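PDB 4ZWV: putative aminotransferase from Actinomadura melliaura, which probably transfers an amino group to a sugar with pyridoxal 5'-phosphate as cofactor, in making the aminopentose of the indolocarbazole AT2433. Local coordinates for residues P49-V54 with G197-L202; V158-A163 with N180-S185. All blocks are in the same frame, centred on the assembly; numbering follows the deposited sequence.

Contact 1: P49-V54 with G197-L202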
loop_
_atom_site.group_PDB
_atom_site.type_symbol
_atom_site.label_atom_id
_atom_site.label_comp_id
_atom_site.label_asym_id
_atom_site.label_seq_id
_atom_site.Cartn_x
_atom_site.Cartn_y
_atom_site.Cartn_z
ATOM N N PRO A 49 14.791 5.112 18.802
ATOM C CA PRO A 49 13.699 4.269 19.305
ATOM C C PRO A 49 12.372 4.528 18.603
ATOM O O PRO A 49 11.441 3.732 18.733
ATOM C CB PRO A 49 13.614 4.654 20.782
ATOM C CG PRO A 49 14.130 6.033 20.840
ATOM C CD PRO A 49 15.173 6.163 19.759
ATOM N N ARG A 50 12.289 5.616 17.851
ATOM C CA ARG A 50 11.034 6.019 17.225
ATOM C C ARG A 50 10.956 5.505 15.798
ATOM O O ARG A 50 11.136 6.274 14.846
ATOM C CB ARG A 50 10.897 7.542 17.253
ATOM C CG ARG A 50 10.892 8.121 18.666
ATOM C CD ARG A 50 11.095 9.623 18.637
ATOM N NE ARG A 50 12.421 9.949 18.127
ATOM C CZ ARG A 50 13.514 9.990 18.881
ATOM N NH1 ARG A 50 13.428 9.746 20.183
ATOM N NH2 ARG A 50 14.686 10.281 18.334
ATOM N N VAL A 51 10.718 4.204 15.640
ATOM C CA VAL A 51 10.661 3.630 14.307
ATOM C C VAL A 51 9.307 2.975 14.083
ATOM O O VAL A 51 8.735 2.361 14.983
ATOM C CB VAL A 51 11.799 2.607 14.054
ATOM C CG1 VAL A 51 13.166 3.260 14.279
ATOM C CG2 VAL A 51 11.649 1.356 14.928
ATOM N N VAL A 52 8.803 3.140 12.872
ATOM C CA VAL A 52 7.459 2.702 12.525
ATOM C C VAL A 52 7.532 1.861 11.262
ATOM O O VAL A 52 7.822 2.378 10.188
ATOM C CB VAL A 52 6.547 3.927 12.321
ATOM C CG1 VAL A 52 5.168 3.513 11.881
ATOM C CG2 VAL A 52 6.505 4.759 13.615
ATOM N N SER A 53 7.291 0.556 11.379
ATOM C CA SER A 53 7.279 -0.280 10.179
ATOM C C SER A 53 6.066 0.041 9.312
ATOM O O SER A 53 4.977 0.363 9.813
ATOM C CB SER A 53 7.304 -1.771 10.535
ATOM O OG SER A 53 6.174 -2.141 11.315
ATOM N N VAL A 54 6.282 -0.031 8.008
ATOM C CA VAL A 54 5.250 0.289 7.038
ATOM C C VAL A 54 5.276 -0.712 5.882
ATOM O O VAL A 54 6.184 -1.526 5.771
ATOM C CB VAL A 54 5.416 1.736 6.499
ATOM C CG1 VAL A 54 5.082 2.747 7.581
ATOM C CG2 VAL A 54 6.815 1.968 5.952
ATOM N N GLY A 197 8.351 -3.955 2.298
ATOM C CA GLY A 197 8.288 -3.358 3.614
ATOM C C GLY A 197 9.060 -2.066 3.615
ATOM O O GLY A 197 9.740 -1.731 2.649
ATOM N N GLY A 198 8.937 -1.333 4.709
ATOM C CA GLY A 198 9.726 -0.129 4.887
ATOM C C GLY A 198 9.725 0.283 6.334
ATOM O O GLY A 198 9.105 -0.360 7.186
ATOM N N LEU A 199 10.431 1.372 6.613
ATOM C CA LEU A 199 10.532 1.873 7.976
ATOM C C LEU A 199 10.533 3.382 7.934
ATOM O O LEU A 199 11.356 3.984 7.242
ATOM C CB LEU A 199 11.813 1.363 8.654
ATOM C CG LEU A 199 11.875 1.617 10.157
ATOM C CD1 LEU A 199 10.942 0.658 10.902
ATOM C CD2 LEU A 199 13.325 1.465 10.647
ATOM N N LEU A 200 9.609 3.988 8.665
ATOM C CA LEU A 200 9.606 5.433 8.866
ATOM C C LEU A 200 10.198 5.724 10.229
ATOM O O LEU A 200 9.719 5.195 11.239
ATOM C CB LEU A 200 8.183 5.977 8.771
ATOM C CG LEU A 200 7.993 7.438 9.170
ATOM C CD1 LEU A 200 8.773 8.361 8.219
ATOM C CD2 LEU A 200 6.508 7.758 9.126
ATOM N N THR A 201 11.257 6.523 10.273
ATOM C CA THR A 201 11.817 6.911 11.566
ATOM C C THR A 201 11.473 8.365 11.822
ATOM O O THR A 201 11.413 9.166 10.886
ATOM C CB THR A 201 13.344 6.695 11.650
ATOM O OG1 THR A 201 14.030 7.676 10.860
ATOM C CG2 THR A 201 13.731 5.297 11.184
ATOM N N LEU A 202 11.227 8.687 13.092
ATOM C CA LEU A 202 10.796 10.023 13.491
ATOM C C LEU A 202 11.794 10.658 14.435
ATOM O O LEU A 202 12.411 9.973 15.251
ATOM C CB LEU A 202 9.421 9.989 14.173
ATOM C CG LEU A 202 8.203 9.492 13.390
ATOM C CD1 LEU A 202 8.128 10.119 12.009
ATOM C CD2 LEU A 202 8.187 7.959 13.297
#
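Val-52 and Leu-200 form a hydrogen-bonded pair of an antiparallel ladder between strands 51-54 and 198-201. The strand axes come within 4.5 Å and run at 151°. The ladder is the edge of the seven-stranded mixed sheet of a PLP-dependent aminotransferase of the DegT/DnrJ/EryC1 family. Val-52 and Leu-200 bond both ways, N to O, and so do Val-54 and Gly-198. Beyond the ladder, Leu-202 N donates to Arg-50 O at 3.0 Å.

Val-51, Ser-53, Leu-199 and Thr-201 point to the sheet face under helix 33-46. CB of Val-51 lies against Leu-199 CD1 at 3.8 Å, and its CG1 meets Thr-201 CG2. Ser-53 OG is hydrogen-bonded to Glu-39 OE2. On the other face, Val-52 CG2 reaches Leu-202 CD2 at 3.6 Å. Val-54 CG2 lies over the Gly-198 carbonyl carbon at 3.4 Å, where a side chain on Gly-198 would be tight.

The Arg-50 side chain packs on helix 205-214. It bends at chi3 (-65°), and NE meets Leu-202 O at 2.9 Å. An alanine here would probably leave Leu-202 O with one donor fewer, though Asn-48 ND2 also bonds it. Leu-202 O lies close to the guanidinium plane, while NE stands above the carbonyl plane of Leu-202.

Contact 2: V158-A163 with N180-S185; sequences VIEDCA and NMCVFS. With GOL (glycerol), chain C.
Glu-160 and Cys-182 pair in a parallel strand contact, buried in the middle of the large sheet. Strands 158-161 and 181-185 run at 20° to each other. Glu-160 N donates to Met-181 O at 2.9 Å, and its O accepts from Val-183 N. Cys-162 N continues the pattern to Val-183 O.

The Glu-160 side chain, with CG anti to the carbonyl carbon (chi1 -63°) and extended at chi2, crosses that of Asn-180 at about a right angle. Its OE2 takes a nearly straight bond from Asn-180 ND2 at 2.8 Å, on the anti side of the carboxylate, with a water as second donor. OE1 bonds His-130. The carboxylate and amide planes are turned 72° apart. A glycerol, probably from the crystallisation liquor, bridges Val-158, Asn-180 and Met-181 at this end.

This is the sheet core of the aminotransferase fold, and its C-terminal strand ends lead to the cofactor site. Asp-161 OD1 accepts from Ala-163 N in an Asx turn, and OD2 bonds Thr-87. Ser-185 OG bonds the backbone N of Gln-187 and a phosphate oxygen of the lysine-PLP residue at position 190. Ala-163 CB touches Ser-185 CB at 3.7 Å. Cys-162 CB lies over one face of the Phe-184 ring, 3.9 Å from its centroid, and SG sits over the same ring.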
loop_
_atom_site.group_PDB
_atom_site.type_symbol
_atom_site.label_atom_id
_atom_site.label_comp_id
_atom_site.label_asym_id
_atom_site.label_seq_id
_atom_site.Cartn_x
_atom_site.Cartn_y
_atom_site.Cartn_z
ATOM N N VAL A 158 12.171 18.362 6.190
ATOM C CA VAL A 158 12.939 17.485 5.315
ATOM C C VAL A 158 12.512 16.047 5.555
ATOM O O VAL A 158 12.407 15.606 6.703
ATOM C CB VAL A 158 14.457 17.609 5.567
ATOM C CG1 VAL A 158 15.217 16.493 4.836
ATOM C CG2 VAL A 158 14.945 18.957 5.115
ATOM N N ILE A 159 12.252 15.326 4.468
ATOM C CA ILE A 159 12.060 13.888 4.527
ATOM C C ILE A 159 13.217 13.255 3.759
ATOM O O ILE A 159 13.459 13.611 2.606
ATOM C CB ILE A 159 10.728 13.456 3.911
ATOM C CG1 ILE A 159 9.560 14.062 4.696
ATOM C CG2 ILE A 159 10.645 11.927 3.884
ATOM C CD1 ILE A 159 8.246 14.068 3.895
ATOM N N GLU A 160 13.948 12.354 4.409
ATOM C CA GLU A 160 15.066 11.667 3.773
ATOM C C GLU A 160 14.627 10.335 3.191
ATOM O O GLU A 160 14.152 9.460 3.924
ATOM C CB GLU A 160 16.202 11.413 4.772
ATOM C CG GLU A 160 16.851 12.669 5.346
ATOM C CD GLU A 160 17.896 12.332 6.397
ATOM O OE1 GLU A 160 18.634 11.332 6.215
ATOM O OE2 GLU A 160 17.972 13.044 7.414
ATOM N N ASP A 161 14.789 10.188 1.879
ATOM C CA ASP A 161 14.504 8.921 1.206
ATOM C C ASP A 161 15.773 8.089 1.283
ATOM O O ASP A 161 16.756 8.359 0.585
ATOM C CB ASP A 161 14.051 9.161 -0.242
ATOM C CG ASP A 161 13.736 7.876 -0.989
ATOM O OD1 ASP A 161 14.132 6.789 -0.540
ATOM O OD2 ASP A 161 13.078 7.953 -2.044
ATOM N N CYS A 162 15.732 7.078 2.149
ATOM C CA CYS A 162 16.884 6.236 2.441
ATOM C C CYS A 162 16.754 4.862 1.810
ATOM O O CYS A 162 17.395 3.921 2.268
ATOM C CB CYS A 162 17.051 6.069 3.955
ATOM S SG CYS A 162 17.229 7.618 4.880
ATOM N N ALA A 163 15.919 4.730 0.785
ATOM C CA ALA A 163 15.684 3.422 0.165
ATOM C C ALA A 163 16.952 2.684 -0.268
ATOM O O ALA A 163 17.016 1.450 -0.186
ATOM C CB ALA A 163 14.762 3.574 -1.037
ATOM N N ASN A 180 15.665 14.545 11.003
ATOM C CA ASN A 180 14.636 14.507 9.970
ATOM C C ASN A 180 13.916 13.174 9.977
ATOM O O ASN A 180 14.494 12.152 10.366
ATOM C CB ASN A 180 15.220 14.706 8.567
ATOM C CG ASN A 180 16.122 15.902 8.474
ATOM O OD1 ASN A 180 15.741 17.012 8.853
ATOM N ND2 ASN A 180 17.341 15.683 7.977
HETATM N N MSE A 181 12.673 13.178 9.515
HETATM C CA MSE A 181 12.009 11.927 9.185
HETATM C C MSE A 181 12.786 11.213 8.102
HETATM O O MSE A 181 13.247 11.843 7.149
HETATM C CB MSE A 181 10.569 12.169 8.720
HETATM C CG MSE A 181 9.658 12.656 9.838
HETATM SE SE MSE A 181 7.795 12.613 9.316
HETATM C CE MSE A 181 7.763 14.321 8.400
ATOM N N CYS A 182 12.928 9.900 8.250
ATOM C CA CYS A 182 13.637 9.071 7.277
ATOM C C CYS A 182 12.766 7.921 6.858
ATOM O O CYS A 182 12.027 7.381 7.680
ATOM C CB CYS A 182 14.917 8.497 7.857
ATOM S SG CYS A 182 16.137 9.741 8.212
ATOM N N VAL A 183 12.856 7.543 5.591
ATOM C CA VAL A 183 12.131 6.360 5.114
ATOM C C VAL A 183 13.090 5.364 4.492
ATOM O O VAL A 183 13.780 5.668 3.518
ATOM C CB VAL A 183 11.031 6.698 4.078
ATOM C CG1 VAL A 183 10.288 5.403 3.671
ATOM C CG2 VAL A 183 10.052 7.733 4.645
ATOM N N PHE A 184 13.148 4.178 5.089
ATOM C CA PHE A 184 13.917 3.071 4.537
ATOM C C PHE A 184 13.006 2.138 3.749
ATOM O O PHE A 184 11.816 2.066 4.027
ATOM C CB PHE A 184 14.608 2.300 5.658
ATOM C CG PHE A 184 15.634 3.109 6.397
ATOM C CD1 PHE A 184 15.276 3.855 7.514
ATOM C CD2 PHE A 184 16.950 3.130 5.966
ATOM C CE1 PHE A 184 16.226 4.607 8.205
ATOM C CE2 PHE A 184 17.911 3.880 6.651
ATOM C CZ PHE A 184 17.551 4.614 7.772
ATOM N N SER A 185 13.571 1.454 2.758
ATOM C CA SER A 185 12.832 0.473 1.964
ATOM C C SER A 185 13.376 -0.927 2.176
ATOM O O SER A 185 14.601 -1.127 2.156
ATOM C CB SER A 185 12.910 0.796 0.474
ATOM O OG SER A 185 12.398 -0.307 -0.285
HETATM C C1 GOL C . 10.031 17.012 10.630
HETATM O O1 GOL C . 10.086 17.720 11.849
HETATM C C2 GOL C . 11.437 16.813 10.070
HETATM O O2 GOL C . 11.367 15.750 9.137
HETATM C C3 GOL C . 11.880 18.123 9.408
HETATM O O3 GOL C . 13.251 18.186 9.042
HETATM O O HOH W 1 17.378 12.137 10.371
HETATM O O HOH W 2 12.230 5.201 0.695
HETATM O O HOH W 3 16.474 1.325 3.026
#

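Overall arrangement
From the N terminus, the chain passes helix 33-46 and enters strand 51-54, the first half of contact 1. Helix 57-66 and strands 76-79, 97-100 and 123-129 follow before residues 158-163 open contact 2. Residues 180-185 close that short loop, which includes strands 169-170 and 173-174. Residues 197-202 then close the long loop of contact 1, so contact 2 is nested inside it. The contacts join through neighbouring strands 181-185 and 198-201: Leu-199 O lies 2.8 Å from Phe-184 N, a probable hydrogen bond. Together they line up four strands of one sheet, from edge strand 51-54 to inner strand 157-161.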